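Local coordinates for putative uncharacterized protein (Pyrococcus furiosus, PDB 3V68) that belongs to the DUF2666 family, whose function is unknown, and probably binds double-stranded DNA, at residues A[43-48]-A[102-107]; A[56-61]-A[106-111]; A[68-73]-A[228-233]; A[130-133]-A[137-140]. All blocks are in the same frame, centred on the assembly; numbering follows the deposited sequence.

Contact 1. Residues A[43-48]-A[102-107]; sequences KIPGYL and KAVLTR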
loop_
_atom_site.group_PDB
_atom_site.type_symbol
_atom_site.label_atom_id
_atom_site.label_comp_id
_atom_site.label_asym_id
_atom_site.label_seq_id
_atom_site.Cartn_x
_atom_site.Cartn_y
_atom_site.Cartn_z
ATOM N N LYS A 43 -2.736 7.055 -4.795
ATOM C CA LYS A 43 -3.955 7.311 -5.568
ATOM C C LYS A 43 -5.185 6.537 -5.108
ATOM O O LYS A 43 -6.308 6.919 -5.434
ATOM C CB LYS A 43 -3.716 7.056 -7.058
ATOM C CG LYS A 43 -2.786 8.060 -7.728
ATOM C CD LYS A 43 -3.407 9.449 -7.818
ATOM C CE LYS A 43 -2.486 10.403 -8.557
ATOM N NZ LYS A 43 -3.050 11.780 -8.602
ATOM N N ILE A 44 -4.979 5.452 -4.363
ATOM C CA ILE A 44 -6.091 4.620 -3.896
ATOM C C ILE A 44 -7.194 5.419 -3.175
ATOM O O ILE A 44 -8.372 5.235 -3.481
ATOM C CB ILE A 44 -5.604 3.431 -3.025
ATOM C CG1 ILE A 44 -4.951 2.365 -3.903
ATOM C CG2 ILE A 44 -6.763 2.818 -2.226
ATOM C CD1 ILE A 44 -4.121 1.359 -3.140
ATOM N N PRO A 45 -6.821 6.303 -2.223
ATOM C CA PRO A 45 -7.860 7.016 -1.468
ATOM C C PRO A 45 -8.843 7.810 -2.331
ATOM O O PRO A 45 -10.026 7.889 -1.992
ATOM C CB PRO A 45 -7.049 7.957 -0.574
ATOM C CG PRO A 45 -5.772 7.228 -0.368
ATOM C CD PRO A 45 -5.478 6.636 -1.710
ATOM N N GLY A 46 -8.365 8.367 -3.443
ATOM C CA GLY A 46 -9.220 9.103 -4.380
ATOM C C GLY A 46 -10.259 8.256 -5.096
ATOM O O GLY A 46 -11.145 8.792 -5.773
ATOM N N TYR A 47 -10.153 6.938 -4.951
ATOM C CA TYR A 47 -11.072 5.999 -5.588
ATOM C C TYR A 47 -11.963 5.272 -4.580
ATOM O O TYR A 47 -12.680 4.335 -4.939
ATOM C CB TYR A 47 -10.297 4.990 -6.446
ATOM C CG TYR A 47 -9.707 5.607 -7.690
ATOM C CD1 TYR A 47 -10.499 5.846 -8.812
ATOM C CD2 TYR A 47 -8.363 5.959 -7.741
ATOM C CE1 TYR A 47 -9.966 6.428 -9.953
ATOM C CE2 TYR A 47 -7.818 6.538 -8.875
ATOM C CZ TYR A 47 -8.623 6.769 -9.975
ATOM O OH TYR A 47 -8.076 7.340 -11.098
ATOM N N LEU A 48 -11.917 5.710 -3.321
ATOM C CA LEU A 48 -12.688 5.063 -2.252
ATOM C C LEU A 48 -13.945 5.838 -1.853
ATOM O O LEU A 48 -14.708 5.383 -0.999
ATOM C CB LEU A 48 -11.804 4.829 -1.022
ATOM C CG LEU A 48 -10.623 3.858 -1.157
ATOM C CD1 LEU A 48 -9.776 3.900 0.109
ATOM C CD2 LEU A 48 -11.083 2.437 -1.443
ATOM N N LYS A 102 -8.697 1.971 7.505
ATOM C CA LYS A 102 -7.644 1.934 8.520
ATOM C C LYS A 102 -6.254 1.857 7.885
ATOM O O LYS A 102 -5.329 2.514 8.344
ATOM C CB LYS A 102 -7.871 0.750 9.459
ATOM C CG LYS A 102 -7.027 0.748 10.720
ATOM C CD LYS A 102 -7.358 -0.496 11.526
ATOM C CE LYS A 102 -6.355 -0.742 12.629
ATOM N NZ LYS A 102 -6.688 -1.979 13.390
ATOM N N ALA A 103 -6.114 1.064 6.824
ATOM C CA ALA A 103 -4.837 0.951 6.111
ATOM C C ALA A 103 -4.442 2.261 5.434
ATOM O O ALA A 103 -3.262 2.612 5.403
ATOM C CB ALA A 103 -4.879 -0.181 5.090
ATOM N N VAL A 104 -5.433 2.973 4.896
ATOM C CA VAL A 104 -5.195 4.273 4.266
ATOM C C VAL A 104 -4.721 5.273 5.317
ATOM O O VAL A 104 -3.718 5.967 5.122
ATOM C CB VAL A 104 -6.465 4.792 3.536
ATOM C CG1 VAL A 104 -6.343 6.271 3.194
ATOM C CG2 VAL A 104 -6.710 3.980 2.278
ATOM N N LEU A 105 -5.439 5.322 6.436
ATOM C CA LEU A 105 -5.092 6.222 7.530
ATOM C C LEU A 105 -3.706 5.902 8.102
ATOM O O LEU A 105 -2.893 6.795 8.315
ATOM C CB LEU A 105 -6.155 6.169 8.633
ATOM C CG LEU A 105 -5.947 7.095 9.834
ATOM C CD1 LEU A 105 -5.970 8.555 9.395
ATOM C CD2 LEU A 105 -6.986 6.839 10.915
ATOM N N THR A 106 -3.443 4.618 8.327
ATOM C CA THR A 106 -2.160 4.178 8.867
ATOM C C THR A 106 -0.978 4.615 7.992
ATOM O O THR A 106 0.015 5.143 8.503
ATOM C CB THR A 106 -2.160 2.650 9.099
ATOM O OG1 THR A 106 -3.200 2.321 10.026
ATOM C CG2 THR A 106 -0.821 2.172 9.659
ATOM N N ARG A 107 -1.092 4.429 6.678
ATOM C CA ARG A 107 -0.043 4.865 5.763
ATOM C C ARG A 107 0.186 6.373 5.854
ATOM O O ARG A 107 1.321 6.819 5.963
ATOM C CB ARG A 107 -0.359 4.474 4.314
ATOM C CG ARG A 107 0.632 5.065 3.281
ATOM C CD ARG A 107 0.380 4.568 1.847
ATOM N NE ARG A 107 0.809 3.182 1.699
ATOM C CZ ARG A 107 1.899 2.782 1.051
ATOM N NH1 ARG A 107 2.683 3.652 0.418
ATOM N NH2 ARG A 107 2.181 1.488 1.003
#
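Val104 meets Pro45 and Leu48 with one methyl each, a small buried example of a helix docking on a turn through a single branched side chain. The helix is 91-110; the turn is a short 3-10 segment in the loop that leads from helix 26-43 to helix 54-58, and both segments fall in the first DUF2666 family region. With CG1 of Val104 anti to the backbone N (chi1 165°), its other methyl, CG2, stands beside that N, and the two methyls diverge toward the 3-10 turn. CG1 lies 3.7 Å from CG of Pro45, the proline and valine side chains meeting at a slant. The second branch, Val104 CG2, comes to 3.8 Å from CD1 of Leu48, and these two side chains run past each other in opposite senses. The contact is wholly apolar. Its geometry rests on the 3-10 turn, where Leu48 N bonds to Pro45 O (3.2 Å) and so brings both residues round to the same helix. Helix 54-58 completes the cluster: its Val54 touches Pro45 and Leu48, while Leu57 and Leu58 reach Val104. Tyr47, between the two contacting residues of the turn, packs instead on helix 160-181. Within helix 91-110, Lys102 O is gripped twice, by Thr106 N at 2.8 Å and, from the opposite face of the carbonyl plane, by Thr106 OG1 at 2.7 Å.

Contact 2. Residues A[56-61]-A[106-111]; sequences GLLSIK and TREILK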
loop_
_atom_site.group_PDB
_atom_site.type_symbol
_atom_site.label_atom_id
_atom_site.label_comp_id
_atom_site.label_asym_id
_atom_site.label_seq_id
_atom_site.Cartn_x
_atom_site.Cartn_y
_atom_site.Cartn_z
ATOM N N GLY A 56 -12.928 13.159 5.427
ATOM C CA GLY A 56 -13.086 12.970 6.863
ATOM C C GLY A 56 -12.020 12.061 7.447
ATOM O O GLY A 56 -11.477 12.337 8.517
ATOM N N LEU A 57 -11.717 10.980 6.731
ATOM C CA LEU A 57 -10.731 9.999 7.185
ATOM C C LEU A 57 -9.353 10.618 7.384
ATOM O O LEU A 57 -8.733 10.445 8.433
ATOM C CB LEU A 57 -10.652 8.821 6.207
ATOM C CG LEU A 57 -9.649 7.704 6.518
ATOM C CD1 LEU A 57 -10.025 6.936 7.784
ATOM C CD2 LEU A 57 -9.546 6.769 5.326
ATOM N N LEU A 58 -8.894 11.350 6.375
ATOM C CA LEU A 58 -7.569 11.966 6.407
ATOM C C LEU A 58 -7.520 13.216 7.291
ATOM O O LEU A 58 -6.449 13.787 7.510
ATOM C CB LEU A 58 -7.087 12.266 4.984
ATOM C CG LEU A 58 -6.987 11.072 4.021
ATOM C CD1 LEU A 58 -6.574 11.532 2.629
ATOM C CD2 LEU A 58 -6.035 9.997 4.537
ATOM N N SER A 59 -8.681 13.625 7.804
ATOM C CA SER A 59 -8.771 14.744 8.745
ATOM C C SER A 59 -8.722 14.293 10.206
ATOM O O SER A 59 -8.714 15.129 11.115
ATOM C CB SER A 59 -10.039 15.566 8.490
ATOM O OG SER A 59 -9.995 16.181 7.216
ATOM N N ILE A 60 -8.692 12.979 10.431
ATOM C CA ILE A 60 -8.579 12.424 11.784
ATOM C C ILE A 60 -7.227 12.808 12.380
ATOM O O ILE A 60 -6.185 12.635 11.742
ATOM C CB ILE A 60 -8.765 10.882 11.809
ATOM C CG1 ILE A 60 -10.197 10.506 11.405
ATOM C CG2 ILE A 60 -8.433 10.305 13.193
ATOM C CD1 ILE A 60 -10.417 9.017 11.204
ATOM N N LYS A 61 -7.258 13.343 13.598
ATOM C CA LYS A 61 -6.042 13.802 14.259
ATOM C C LYS A 61 -5.427 12.717 15.131
ATOM O O LYS A 61 -6.067 12.191 16.046
ATOM C CB LYS A 61 -6.298 15.092 15.053
ATOM C CG LYS A 61 -6.723 16.294 14.193
ATOM C CD LYS A 61 -5.541 17.074 13.593
ATOM C CE LYS A 61 -4.956 16.420 12.339
ATOM N NZ LYS A 61 -5.938 16.293 11.221
ATOM N N THR A 106 -3.443 4.618 8.327
ATOM C CA THR A 106 -2.160 4.178 8.867
ATOM C C THR A 106 -0.978 4.615 7.992
ATOM O O THR A 106 0.015 5.143 8.503
ATOM C CB THR A 106 -2.160 2.650 9.099
ATOM O OG1 THR A 106 -3.200 2.321 10.026
ATOM C CG2 THR A 106 -0.821 2.172 9.659
ATOM N N ARG A 107 -1.092 4.429 6.678
ATOM C CA ARG A 107 -0.043 4.865 5.763
ATOM C C ARG A 107 0.186 6.373 5.854
ATOM O O ARG A 107 1.321 6.819 5.963
ATOM C CB ARG A 107 -0.359 4.474 4.314
ATOM C CG ARG A 107 0.632 5.065 3.281
ATOM C CD ARG A 107 0.380 4.568 1.847
ATOM N NE ARG A 107 0.809 3.182 1.699
ATOM C CZ ARG A 107 1.899 2.782 1.051
ATOM N NH1 ARG A 107 2.683 3.652 0.418
ATOM N NH2 ARG A 107 2.181 1.488 1.003
ATOM N N GLU A 108 -0.892 7.152 5.811
ATOM C CA GLU A 108 -0.753 8.606 5.790
ATOM C C GLU A 108 -0.214 9.155 7.109
ATOM O O GLU A 108 0.604 10.078 7.111
ATOM C CB GLU A 108 -2.068 9.282 5.386
ATOM C CG GLU A 108 -2.494 8.990 3.943
ATOM C CD GLU A 108 -1.385 9.226 2.919
ATOM O OE1 GLU A 108 -0.915 10.379 2.798
ATOM O OE2 GLU A 108 -0.989 8.259 2.231
ATOM N N ILE A 109 -0.643 8.564 8.222
ATOM C CA ILE A 109 -0.186 9.005 9.547
ATOM C C ILE A 109 1.283 8.651 9.799
ATOM O O ILE A 109 2.005 9.417 10.440
ATOM C CB ILE A 109 -1.088 8.453 10.693
ATOM C CG1 ILE A 109 -2.515 9.029 10.614
ATOM C CG2 ILE A 109 -0.469 8.718 12.076
ATOM C CD1 ILE A 109 -2.616 10.562 10.709
ATOM N N LEU A 110 1.730 7.509 9.282
ATOM C CA LEU A 110 3.058 6.997 9.628
ATOM C C LEU A 110 4.165 7.199 8.602
ATOM O O LEU A 110 5.331 6.991 8.920
ATOM C CB LEU A 110 2.976 5.508 9.979
ATOM C CG LEU A 110 2.073 5.111 11.146
ATOM C CD1 LEU A 110 2.123 3.607 11.313
ATOM C CD2 LEU A 110 2.473 5.818 12.436
ATOM N N LYS A 111 3.818 7.608 7.380
ATOM C CA LYS A 111 4.809 7.638 6.294
ATOM C C LYS A 111 5.988 8.591 6.515
ATOM O O LYS A 111 7.059 8.379 5.959
ATOM C CB LYS A 111 4.157 7.868 4.926
ATOM C CG LYS A 111 3.464 9.202 4.759
ATOM C CD LYS A 111 2.907 9.332 3.354
ATOM C CE LYS A 111 2.490 10.759 3.062
ATOM N NZ LYS A 111 1.860 10.873 1.720
#
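Leu58 lays its CD2 methyl against the aliphatic part of Glu108, 3.7 Å from Glu108 CG, where short helix 54-58 meets helix 91-110 in the all-helical region that follows the first two strands. It illustrates how an acidic residue at the margin of a core can serve two neighbours at once. The methylenes of Glu108 give the leucine an apolar surface that it crosses at a slant, and a bend at chi2 (-50°) takes the carboxylate off toward Lys111. There Lys111 NZ forms a salt bridge to Glu108 OE1 at 3.0 Å, arriving on the syn side and 21° out of the carboxylate plane. A glycine in place of Glu108 would probably leave the Leu58 methyl without its apolar partner and Lys111 without its countercharge. The second touch is looser: Ile109 CD1 approaches Ile60 O at 4.3 Å.

Farther out, Leu57 packs on Ala101 and Leu105, farther back along helix 91-110, while Leu110 turns to helix 66-73. Ile60 is anchored on Gln81 and Leu85, and Ile109 also rests on Ile62. The chain leaving helix 54-58 is steadied by Ser59 N bonding to Gly56 O and Ile60 N to Leu57 O, and Ser59 OG bonds to Asn55 O. Lys61 then folds back over this turn, its NZ 3.0 Å from Ser59 O and well above that carbonyl's plane, 68° out of it.

Contact 3. Residues A[68-73]-A[228-233]; sequences EKLKAL and EMLSKL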
loop_
_atom_site.group_PDB
_atom_site.type_symbol
_atom_site.label_atom_id
_atom_site.label_comp_id
_atom_site.label_asym_id
_atom_site.label_seq_id
_atom_site.Cartn_x
_atom_site.Cartn_y
_atom_site.Cartn_z
ATOM N N GLU A 68 2.965 7.022 20.540
ATOM C CA GLU A 68 1.631 7.528 20.850
ATOM C C GLU A 68 0.688 7.401 19.655
ATOM O O GLU A 68 -0.490 7.079 19.821
ATOM C CB GLU A 68 1.702 8.978 21.329
ATOM C CG GLU A 68 2.328 9.115 22.705
ATOM C CD GLU A 68 2.389 10.547 23.189
ATOM O OE1 GLU A 68 2.974 11.402 22.489
ATOM O OE2 GLU A 68 1.872 10.812 24.292
ATOM N N LYS A 69 1.219 7.642 18.459
ATOM C CA LYS A 69 0.440 7.504 17.231
ATOM C C LYS A 69 0.012 6.057 17.012
ATOM O O LYS A 69 -1.132 5.795 16.640
ATOM C CB LYS A 69 1.216 8.031 16.023
ATOM C CG LYS A 69 1.374 9.544 16.008
ATOM C CD LYS A 69 2.128 10.003 14.779
ATOM C CE LYS A 69 2.138 11.517 14.674
ATOM N NZ LYS A 69 2.981 11.965 13.530
ATOM N N LEU A 70 0.934 5.125 17.251
ATOM C CA LEU A 70 0.632 3.698 17.135
ATOM C C LEU A 70 -0.466 3.267 18.108
ATOM O O LEU A 70 -1.395 2.559 17.727
ATOM C CB LEU A 70 1.897 2.850 17.313
ATOM C CG LEU A 70 2.972 3.002 16.233
ATOM C CD1 LEU A 70 4.207 2.198 16.593
ATOM C CD2 LEU A 70 2.454 2.587 14.865
ATOM N N LYS A 71 -0.363 3.711 19.360
ATOM C CA LYS A 71 -1.405 3.444 20.348
ATOM C C LYS A 71 -2.757 4.017 19.898
ATOM O O LYS A 71 -3.794 3.371 20.060
ATOM C CB LYS A 71 -0.999 3.992 21.721
ATOM C CG LYS A 71 -1.982 3.679 22.856
ATOM C CD LYS A 71 -1.789 2.273 23.421
ATOM C CE LYS A 71 -2.724 1.989 24.593
ATOM N NZ LYS A 71 -2.503 2.904 25.754
ATOM N N ALA A 72 -2.743 5.211 19.314
ATOM C CA ALA A 72 -3.970 5.826 18.819
ATOM C C ALA A 72 -4.570 5.020 17.667
ATOM O O ALA A 72 -5.770 4.791 17.629
ATOM C CB ALA A 72 -3.723 7.260 18.394
ATOM N N LEU A 73 -3.723 4.568 16.745
ATOM C CA LEU A 73 -4.201 3.846 15.566
ATOM C C LEU A 73 -4.885 2.511 15.877
ATOM O O LEU A 73 -5.757 2.066 15.119
ATOM C CB LEU A 73 -3.064 3.646 14.558
ATOM C CG LEU A 73 -2.648 4.878 13.742
ATOM C CD1 LEU A 73 -1.286 4.650 13.093
ATOM C CD2 LEU A 73 -3.684 5.255 12.683
ATOM N N GLU A 228 6.545 -5.614 9.178
ATOM C CA GLU A 228 6.463 -6.702 10.149
ATOM C C GLU A 228 6.172 -6.182 11.554
ATOM O O GLU A 228 5.327 -6.739 12.261
ATOM C CB GLU A 228 7.735 -7.557 10.128
ATOM C CG GLU A 228 7.684 -8.794 11.040
ATOM C CD GLU A 228 6.605 -9.804 10.669
ATOM O OE1 GLU A 228 6.106 -9.788 9.526
ATOM O OE2 GLU A 228 6.269 -10.642 11.533
ATOM N N MET A 229 6.859 -5.108 11.950
ATOM C CA MET A 229 6.637 -4.488 13.259
ATOM C C MET A 229 5.180 -4.050 13.409
ATOM O O MET A 229 4.528 -4.347 14.414
ATOM C CB MET A 229 7.586 -3.302 13.465
ATOM C CG MET A 229 7.435 -2.594 14.811
ATOM S SD MET A 229 6.173 -1.304 14.829
ATOM C CE MET A 229 7.008 0.014 13.957
ATOM N N LEU A 230 4.671 -3.368 12.388
ATOM C CA LEU A 230 3.276 -2.921 12.371
ATOM C C LEU A 230 2.267 -4.071 12.405
ATOM O O LEU A 230 1.221 -3.955 13.042
ATOM C CB LEU A 230 3.016 -2.007 11.171
ATOM C CG LEU A 230 3.744 -0.662 11.204
ATOM C CD1 LEU A 230 3.601 0.028 9.868
ATOM C CD2 LEU A 230 3.280 0.237 12.350
ATOM N N SER A 231 2.594 -5.186 11.754
ATOM C CA SER A 231 1.695 -6.345 11.730
ATOM C C SER A 231 1.430 -6.904 13.131
ATOM O O SER A 231 0.354 -7.456 13.391
ATOM C CB SER A 231 2.237 -7.440 10.805
ATOM O OG SER A 231 3.198 -8.242 11.464
ATOM N N LYS A 232 2.400 -6.745 14.030
ATOM C CA LYS A 232 2.265 -7.247 15.400
ATOM C C LYS A 232 1.239 -6.446 16.199
ATOM O O LYS A 232 0.742 -6.909 17.225
ATOM C CB LYS A 232 3.618 -7.265 16.125
ATOM C CG LYS A 232 4.688 -8.135 15.474
ATOM C CD LYS A 232 4.222 -9.576 15.256
ATOM C CE LYS A 232 5.353 -10.450 14.736
ATOM N NZ LYS A 232 4.841 -11.737 14.168
ATOM N N LEU A 233 0.948 -5.236 15.724
ATOM C CA LEU A 233 -0.090 -4.383 16.302
ATOM C C LEU A 233 -1.415 -4.506 15.549
ATOM O O LEU A 233 -2.401 -3.852 15.904
ATOM C CB LEU A 233 0.366 -2.920 16.294
ATOM C CG LEU A 233 1.335 -2.417 17.370
ATOM C CD1 LEU A 233 2.741 -2.962 17.167
ATOM C CD2 LEU A 233 1.352 -0.897 17.362
#
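Leu70 drives a methyl into the partner segment: its CD2 lies 3.5 Å from CD2 of Leu230, the closest approach of the contact, and the two side chains cross at about a right angle. CG of Leu70 stands beside the backbone N, anti to the carbonyl carbon (chi1 -66°), which carries the branched end out from its helix. Nearer the backbone, Leu70 CB is met by CD2 of Leu233 at 3.8 Å. Leu233 sits past the regular part of helix 219-231, where its N bonds to Leu230 O and the chain curls so that both leucines face Leu70. Met229 SD, 4.4 Å from Leu70 CD1, adds a doubtful touch, since that side chain has a second conformer.

This is a helix-to-helix junction between helix 66-73 and the C-terminal part of helix 219-231, the segments falling in the two DUF2666 family regions. Leu110 of helix 91-110 touches both Leu70 and Leu230, and Val209 of helix 202-213 also reaches Leu70.

The character changes on the flank of helix 219-231 turned from the interface. Ser231 is exposed, and its OG bonds back to Glu228 O at 2.7 Å, tilted 19° from the carbonyl plane. Lys232 NZ forms a salt bridge to Glu228 OE2 (3.2 Å), its hydrogen bond weak. Lys71 NZ has a long, weak ion pair with Glu202.

Contact 4. Residues A[130-133]-A[137-140]; sequences PRYE and INFT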
loop_
_atom_site.group_PDB
_atom_site.type_symbol
_atom_site.label_atom_id
_atom_site.label_comp_id
_atom_site.label_asym_id
_atom_site.label_seq_id
_atom_site.Cartn_x
_atom_site.Cartn_y
_atom_site.Cartn_z
ATOM N N PRO A 130 1.160 6.679 -22.707
ATOM C CA PRO A 130 0.222 5.652 -22.247
ATOM C C PRO A 130 -0.006 4.577 -23.311
ATOM O O PRO A 130 -0.097 4.893 -24.501
ATOM C CB PRO A 130 -1.064 6.442 -21.993
ATOM C CG PRO A 130 -0.607 7.832 -21.730
ATOM C CD PRO A 130 0.564 8.027 -22.642
ATOM N N ARG A 131 -0.089 3.321 -22.879
ATOM C CA ARG A 131 -0.239 2.179 -23.787
ATOM C C ARG A 131 -1.600 2.161 -24.501
ATOM O O ARG A 131 -1.735 1.581 -25.579
ATOM C CB ARG A 131 0.009 0.864 -23.029
ATOM C CG ARG A 131 -0.012 -0.426 -23.874
ATOM C CD ARG A 131 0.910 -0.363 -25.096
ATOM N NE ARG A 131 2.331 -0.368 -24.748
ATOM C CZ ARG A 131 3.105 -1.451 -24.744
ATOM N NH1 ARG A 131 2.610 -2.640 -25.067
ATOM N NH2 ARG A 131 4.386 -1.343 -24.419
ATOM N N TYR A 132 -2.592 2.808 -23.897
ATOM C CA TYR A 132 -3.944 2.849 -24.447
ATOM C C TYR A 132 -4.425 4.286 -24.583
ATOM O O TYR A 132 -4.079 5.144 -23.770
ATOM C CB TYR A 132 -4.903 2.047 -23.564
ATOM C CG TYR A 132 -4.479 0.607 -23.380
ATOM C CD1 TYR A 132 -4.861 -0.373 -24.296
ATOM C CD2 TYR A 132 -3.688 0.223 -22.293
ATOM C CE1 TYR A 132 -4.470 -1.698 -24.135
ATOM C CE2 TYR A 132 -3.289 -1.099 -22.127
ATOM C CZ TYR A 132 -3.684 -2.054 -23.051
ATOM O OH TYR A 132 -3.297 -3.364 -22.894
ATOM N N GLU A 133 -5.219 4.540 -25.619
ATOM C CA GLU A 133 -5.754 5.877 -25.874
ATOM C C GLU A 133 -6.878 6.231 -24.906
ATOM O O GLU A 133 -7.026 7.384 -24.509
ATOM C CB GLU A 133 -6.243 5.996 -27.317
ATOM C CG GLU A 133 -5.130 5.927 -28.354
ATOM C CD GLU A 133 -5.606 6.277 -29.750
ATOM O OE1 GLU A 133 -5.439 5.440 -30.663
ATOM O OE2 GLU A 133 -6.151 7.387 -29.934
ATOM N N ILE A 137 -5.821 1.860 -16.398
ATOM C CA ILE A 137 -4.690 1.530 -15.540
ATOM C C ILE A 137 -4.000 0.342 -16.200
ATOM O O ILE A 137 -4.667 -0.596 -16.634
ATOM C CB ILE A 137 -5.142 1.115 -14.114
ATOM C CG1 ILE A 137 -6.132 2.131 -13.511
ATOM C CG2 ILE A 137 -3.926 0.862 -13.207
ATOM C CD1 ILE A 137 -5.566 3.514 -13.236
ATOM N N ASN A 138 -2.673 0.379 -16.281
ATOM C CA ASN A 138 -1.920 -0.706 -16.908
ATOM C C ASN A 138 -0.611 -1.033 -16.188
ATOM O O ASN A 138 0.336 -0.242 -16.222
ATOM C CB ASN A 138 -1.666 -0.385 -18.392
ATOM C CG ASN A 138 -0.602 -1.271 -19.015
ATOM O OD1 ASN A 138 -0.557 -2.479 -18.777
ATOM N ND2 ASN A 138 0.271 -0.665 -19.817
ATOM N N PHE A 139 -0.574 -2.191 -15.531
ATOM C CA PHE A 139 0.670 -2.767 -15.025
ATOM C C PHE A 139 0.932 -4.062 -15.775
ATOM O O PHE A 139 0.169 -5.021 -15.657
ATOM C CB PHE A 139 0.602 -3.041 -13.516
ATOM C CG PHE A 139 1.877 -3.619 -12.940
ATOM C CD1 PHE A 139 2.868 -2.780 -12.453
ATOM C CD2 PHE A 139 2.087 -4.999 -12.895
ATOM C CE1 PHE A 139 4.047 -3.293 -11.920
ATOM C CE2 PHE A 139 3.267 -5.529 -12.371
ATOM C CZ PHE A 139 4.253 -4.669 -11.882
ATOM N N THR A 140 2.020 -4.091 -16.535
ATOM C CA THR A 140 2.373 -5.268 -17.314
ATOM C C THR A 140 3.815 -5.640 -17.027
ATOM O O THR A 140 4.717 -4.807 -17.154
ATOM C CB THR A 140 2.155 -5.031 -18.830
ATOM O OG1 THR A 140 0.769 -4.786 -19.078
ATOM C CG2 THR A 140 2.590 -6.241 -19.645
#
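Asn138 OD1 receives the hydroxyl of Thr140 at 2.7 Å from OG1, in the plane of the amide carbonyl and with a C=O...O angle of 147°. The two residues stand on the same face of strand 136-143, the third strand of the four-stranded antiparallel sheet, and their bond fixes which way round the amide lies. The loop 130-133 then folds over that amide. Arg131 brings its aliphatic stem, with CB 3.6 Å from Asn138 ND2, and Tyr132 presents a ring edge: CE2 lies 4.1 Å from Asn138 CG, with ring and amide planes 84° apart. With CG of Asn138 anti to the backbone N (chi1 165°), the amide is set toward the loop. Arg131 also puts CG over one face of the Tyr132 ring, 3.8 Å above the plane and offset toward the rim. Beyond the loop and strand, Glu7 of the neighbouring strand 5-12 joins both sides, one carboxylate oxygen taking Asn138 ND2 and the other pairing with Arg131 NH2. A leucine at Asn138 would probably leave Glu7 OE1 without its amide donor and deprive the Thr140 hydroxyl of its acceptor. Ile137 and Phe139, on the other face, pack on helices. The buried amide thus has both ends matched by polar partners, while its contact with the loop is by van der Waals touch, and a charge pair through Glu7 probably helps to hold Arg131 over the sheet.

From the N terminus, three segments open in turn, 43-48, 56-61 and 68-73, before any partner arrives. Helix 91-110 then closes contacts 1 and 2 on overlapping turns that share Thr106 and Arg107, drawing the 3-10 turn and helix 54-58 onto one helix. Contact 3 crosses both: it opens before they close and waits for 228-233, more than 150 residues later, to tie helix 66-73 to helix 219-231. Contact 4 is a short local closure on the sheet, lying wholly within that long loop and on the other side of the chain's centre, about 36 Å between centres. Contacts 2 and 3 meet through Leu110.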